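Local coordinates for structure-specific endonuclease subunit slx1 (Schizosaccharomyces pombe, PDB 4ZDT), which makes single-strand cuts in duplex DNA near junctions with single-stranded DNA, as the catalytic subunit of the slx1-slx4 endonuclease, here represented by its RING finger domain, at the interface of chains A and B. Sequence-based numbering; all coordinates share one arbitrary frame. Chains: chain A, Structure-specific endonuclease subunit slx1; chain B, Structure-specific endonuclease subunit slx4.

Contact 1: the interface of chains A and B. Residues chain A 37, 47-49, 63; chain B 25, 28-29.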
loop_
_atom_site.group_PDB
_atom_site.type_symbol
_atom_site.label_atom_id
_atom_site.label_comp_id
_atom_site.label_asym_id
_atom_site.label_seq_id
_atom_site.Cartn_x
_atom_site.Cartn_y
_atom_site.Cartn_z
ATOM N N ALA A 37 -0.304 0.501 6.961
ATOM C CA ALA A 37 -0.134 1.513 5.923
ATOM C C ALA A 37 -1.222 2.582 6.030
ATOM O O ALA A 37 -0.938 3.790 6.046
ATOM C CB ALA A 37 -0.126 0.866 4.537
ATOM N N VAL A 47 -0.641 5.985 -1.446
ATOM C CA VAL A 47 -0.759 4.532 -1.313
ATOM C C VAL A 47 0.455 3.877 -0.609
ATOM O O VAL A 47 0.326 2.802 -0.008
ATOM C CB VAL A 47 -1.046 3.825 -2.680
ATOM C CG1 VAL A 47 -2.522 4.082 -3.151
ATOM C CG2 VAL A 47 -0.047 4.244 -3.781
ATOM N N LEU A 48 1.611 4.536 -0.680
ATOM C CA LEU A 48 2.859 4.006 -0.126
ATOM C C LEU A 48 3.372 4.903 1.002
ATOM O O LEU A 48 3.793 6.034 0.756
ATOM C CB LEU A 48 3.922 3.905 -1.225
ATOM C CG LEU A 48 5.332 3.406 -0.867
ATOM C CD1 LEU A 48 5.281 2.023 -0.244
ATOM C CD2 LEU A 48 6.153 3.355 -2.139
ATOM N N PRO A 49 3.335 4.408 2.251
ATOM C CA PRO A 49 3.901 5.209 3.334
ATOM C C PRO A 49 5.396 5.442 3.153
ATOM O O PRO A 49 6.099 4.579 2.624
ATOM C CB PRO A 49 3.670 4.341 4.582
ATOM C CG PRO A 49 2.532 3.401 4.185
ATOM C CD PRO A 49 2.733 3.146 2.728
ATOM N N TRP A 63 8.971 3.022 6.262
ATOM C CA TRP A 63 8.067 1.931 5.917
ATOM C C TRP A 63 8.795 0.607 5.836
ATOM O O TRP A 63 8.333 -0.408 6.360
ATOM C CB TRP A 63 7.345 2.226 4.581
ATOM C CG TRP A 63 6.404 1.116 4.177
ATOM C CD1 TRP A 63 6.507 0.293 3.084
ATOM C CD2 TRP A 63 5.256 0.669 4.908
ATOM N NE1 TRP A 63 5.469 -0.627 3.078
ATOM C CE2 TRP A 63 4.688 -0.411 4.185
ATOM C CE3 TRP A 63 4.644 1.083 6.100
ATOM C CZ2 TRP A 63 3.543 -1.089 4.626
ATOM C CZ3 TRP A 63 3.480 0.408 6.530
ATOM C CH2 TRP A 63 2.955 -0.663 5.793
ATOM N N TRP B 25 -2.654 -3.434 -3.660
ATOM C CA TRP B 25 -2.105 -2.592 -2.610
ATOM C C TRP B 25 -0.923 -3.322 -1.953
ATOM O O TRP B 25 0.116 -2.719 -1.688
ATOM C CB TRP B 25 -3.164 -2.192 -1.594
ATOM C CG TRP B 25 -2.767 -1.004 -0.750
ATOM C CD1 TRP B 25 -1.663 -0.198 -0.919
ATOM C CD2 TRP B 25 -3.487 -0.465 0.348
ATOM N NE1 TRP B 25 -1.651 0.792 0.024
ATOM C CE2 TRP B 25 -2.757 0.651 0.820
ATOM C CE3 TRP B 25 -4.681 -0.819 0.995
ATOM C CZ2 TRP B 25 -3.185 1.420 1.903
ATOM C CZ3 TRP B 25 -5.109 -0.055 2.063
ATOM C CH2 TRP B 25 -4.360 1.050 2.517
ATOM N N ILE B 28 2.239 -2.967 -3.986
ATOM C CA ILE B 28 2.776 -1.616 -3.794
ATOM C C ILE B 28 3.504 -1.520 -2.449
ATOM O O ILE B 28 4.625 -1.017 -2.375
ATOM C CB ILE B 28 1.636 -0.558 -3.851
ATOM C CG1 ILE B 28 1.058 -0.484 -5.281
ATOM C CG2 ILE B 28 2.112 0.855 -3.369
ATOM C CD1 ILE B 28 -0.274 0.289 -5.376
ATOM N N LEU B 29 2.851 -2.007 -1.399
ATOM C CA LEU B 29 3.405 -1.940 -0.043
ATOM C C LEU B 29 4.660 -2.797 0.160
ATOM O O LEU B 29 5.355 -2.645 1.168
ATOM C CB LEU B 29 2.328 -2.309 0.986
ATOM C CG LEU B 29 1.113 -1.383 1.081
ATOM C CD1 LEU B 29 0.045 -1.970 2.040
ATOM C CD2 LEU B 29 1.510 0.035 1.511
#
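B:Leu29, at the C-terminal end of helix 23-29 of slx4, pushes its forked tip into a pocket of slx1 lined by A:Ala37, A:Pro49 and A:Trp63. Its branches divide the work: CD2 lies 3.5 Å from CB of A:Ala37 and also meets CD of A:Pro49, while CD1 touches the same alanine methyl and leans over one face of the B:Trp25 indole within slx4. A chi1 of -64° turns the leucine CG and its branches away from the carbonyl carbon and into slx1; the carbonyl itself, at the end of helix 23-29, is presented separately by the backbone. A second, looser apolar layer forms where CG2 of B:Ile28 meets CG2 of A:Val47 at 4.0 Å and CB of A:Leu48.

Two indoles, one from each subunit, supply the polar rim, donating across the boundary in opposite senses, slx4 to slx1 and slx1 to slx4. NE1 of B:Trp25 donates to the backbone O of A:Val47 at 2.8 Å, and NE1 of A:Trp63 donates to the backbone O of B:Leu29, also at 2.8 Å. Both bonds are nearly straight, about 170° at the hydrogen, and each acceptor sits in the indole plane and offers a lone pair in its carbonyl plane. A:Pro49 CG lies over one face of A:Trp63, toward the rim, and probably helps to hold the ring's tilt. A phenylalanine in place of A:Trp63 would probably leave the B:Leu29 carbonyl without this donor and weaken the wall beside the leucine CD2. Leucine insertion with reciprocal indole bonds joins the RING finger of the nuclease to its regulatory subunit, helping to hold the slx1-slx4 heterodimer together.

Contact 2: the interface of chains A and B. Residues chain A 44-47; chain B 13, 16-17, 58.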
loop_
_atom_site.group_PDB
_atom_site.type_symbol
_atom_site.label_atom_id
_atom_site.label_comp_id
_atom_site.label_asym_id
_atom_site.label_seq_id
_atom_site.Cartn_x
_atom_site.Cartn_y
_atom_site.Cartn_z
ATOM N N GLU A 44 -5.414 11.275 1.018
ATOM C CA GLU A 44 -6.188 10.207 0.386
ATOM C C GLU A 44 -5.638 9.685 -0.938
ATOM O O GLU A 44 -5.930 8.552 -1.322
ATOM C CB GLU A 44 -7.665 10.586 0.264
ATOM C CG GLU A 44 -8.454 10.432 1.589
ATOM C CD GLU A 44 -8.565 8.981 2.116
ATOM O OE1 GLU A 44 -8.107 8.018 1.447
ATOM O OE2 GLU A 44 -9.128 8.803 3.226
ATOM N N CYS A 45 -4.821 10.491 -1.613
ATOM C CA CYS A 45 -4.190 10.059 -2.849
ATOM C C CYS A 45 -3.004 9.106 -2.615
ATOM O O CYS A 45 -2.618 8.367 -3.511
ATOM C CB CYS A 45 -3.758 11.283 -3.656
ATOM S SG CYS A 45 -2.739 12.430 -2.679
ATOM N N GLN A 46 -2.425 9.122 -1.414
ATOM C CA GLN A 46 -1.232 8.310 -1.133
ATOM C C GLN A 46 -1.552 6.832 -0.964
ATOM O O GLN A 46 -2.593 6.474 -0.395
ATOM C CB GLN A 46 -0.497 8.816 0.118
ATOM C CG GLN A 46 0.113 10.239 -0.011
ATOM C CD GLN A 46 1.277 10.381 -1.021
ATOM O OE1 GLN A 46 2.091 9.467 -1.216
ATOM N NE2 GLN A 46 1.371 11.563 -1.635
ATOM N N VAL A 47 -0.641 5.985 -1.446
ATOM C CA VAL A 47 -0.759 4.532 -1.313
ATOM C C VAL A 47 0.455 3.877 -0.609
ATOM O O VAL A 47 0.326 2.802 -0.008
ATOM C CB VAL A 47 -1.046 3.825 -2.680
ATOM C CG1 VAL A 47 -2.522 4.082 -3.151
ATOM C CG2 VAL A 47 -0.047 4.244 -3.781
ATOM N N SER B 13 -6.050 5.698 -6.593
ATOM C CA SER B 13 -5.631 5.372 -5.231
ATOM C C SER B 13 -6.794 4.797 -4.420
ATOM O O SER B 13 -6.618 3.803 -3.694
ATOM C CB SER B 13 -5.027 6.589 -4.527
ATOM O OG SER B 13 -3.876 7.069 -5.235
ATOM N N VAL B 16 -7.495 1.143 -5.408
ATOM C CA VAL B 16 -6.446 0.293 -4.857
ATOM C C VAL B 16 -6.697 -0.004 -3.378
ATOM O O VAL B 16 -6.569 -1.156 -2.949
ATOM C CB VAL B 16 -5.044 0.950 -5.060
ATOM C CG1 VAL B 16 -3.953 0.201 -4.268
ATOM C CG2 VAL B 16 -4.710 0.971 -6.553
ATOM N N LYS B 17 -7.066 1.029 -2.626
ATOM C CA LYS B 17 -7.205 0.965 -1.182
ATOM C C LYS B 17 -8.569 0.481 -0.701
ATOM O O LYS B 17 -8.700 0.032 0.444
ATOM C CB LYS B 17 -6.899 2.332 -0.552
ATOM C CG LYS B 17 -5.430 2.743 -0.704
ATOM C CD LYS B 17 -5.096 3.990 0.096
ATOM C CE LYS B 17 -5.713 5.251 -0.496
ATOM N NZ LYS B 17 -5.271 6.457 0.301
ATOM N N TRP B 58 0.446 8.255 -12.532
ATOM C CA TRP B 58 0.049 7.925 -11.169
ATOM C C TRP B 58 1.169 7.127 -10.495
ATOM O O TRP B 58 1.618 7.496 -9.414
ATOM C CB TRP B 58 -1.284 7.150 -11.175
ATOM C CG TRP B 58 -1.771 6.754 -9.821
ATOM C CD1 TRP B 58 -2.462 7.521 -8.923
ATOM C CD2 TRP B 58 -1.606 5.471 -9.214
ATOM N NE1 TRP B 58 -2.724 6.788 -7.780
ATOM C CE2 TRP B 58 -2.210 5.526 -7.943
ATOM C CE3 TRP B 58 -1.011 4.271 -9.632
ATOM C CZ2 TRP B 58 -2.234 4.421 -7.068
ATOM C CZ3 TRP B 58 -1.046 3.174 -8.774
ATOM C CH2 TRP B 58 -1.658 3.264 -7.507
#
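B:Lys17 leaves helix 3-18 with CG anti to the carbonyl carbon, then bends at chi3 (-71°), and this turn carries its ammonium group to the slx1 loop formed by A:Glu44 to A:Val47. One turn earlier on the same helix, B:Ser13 has its OG anti to the carbonyl carbon (chi1 -60°), facing A:Cys45.

The lysine NZ bridges two backbone carbonyls, bonding to O of A:Glu44 at 2.7 Å and to O of A:Gln46 at 2.8 Å. It stands above the plane of the A:Glu44 backbone carbonyl but in that of the A:Gln46 backbone carbonyl, so one charged group ties together two points of the loop. OE1 of the A:Glu44 carboxylate lies 3.4 Å from NZ of B:Lys17, a long salt bridge and at best a weak hydrogen bond, which probably helps balance the lysine's charge.

B:Ser13 both donates and accepts. Its OG donates to O of A:Cys45 at 2.5 Å, tilted from the carbonyl plane, and accepts a bond from NE1 of B:Trp58 at 2.8 Å, lying in the plane of that indole. The tryptophan probably helps to orient the hydroxyl and also touches slx1, its CZ2 lying 3.9 Å from CG1 of A:Val47. This valine methyl also packs on CB of B:Ser13 and CG of B:Lys17. In the fold, the slx1 loop between helix 33-40 and strand 51-53 lies against slx4 helix 3-18, with helix 52-62 contributing B:Trp58.

About 9 Å separates the C-alpha centres of contact 1 and contact 2, and A:Val47 belongs to both. Its backbone carbonyl serves contact 1, while its side chain is divided: CG1 packs in contact 2, and CG2 reaches partners in each. The continuous slx1 stretch from A:Glu44 to A:Pro49 therefore meets slx4 helices 3-18 and 52-62 at one end and helix 23-29 at the other. Contact 1 is backed by helix 33-40 and 3-10 helix 63-66, whereas contact 2 rests largely on loop backbone carbonyls and so probably depends more on loop shape than on side chains. Together they probably fix the subunits' relative orientation.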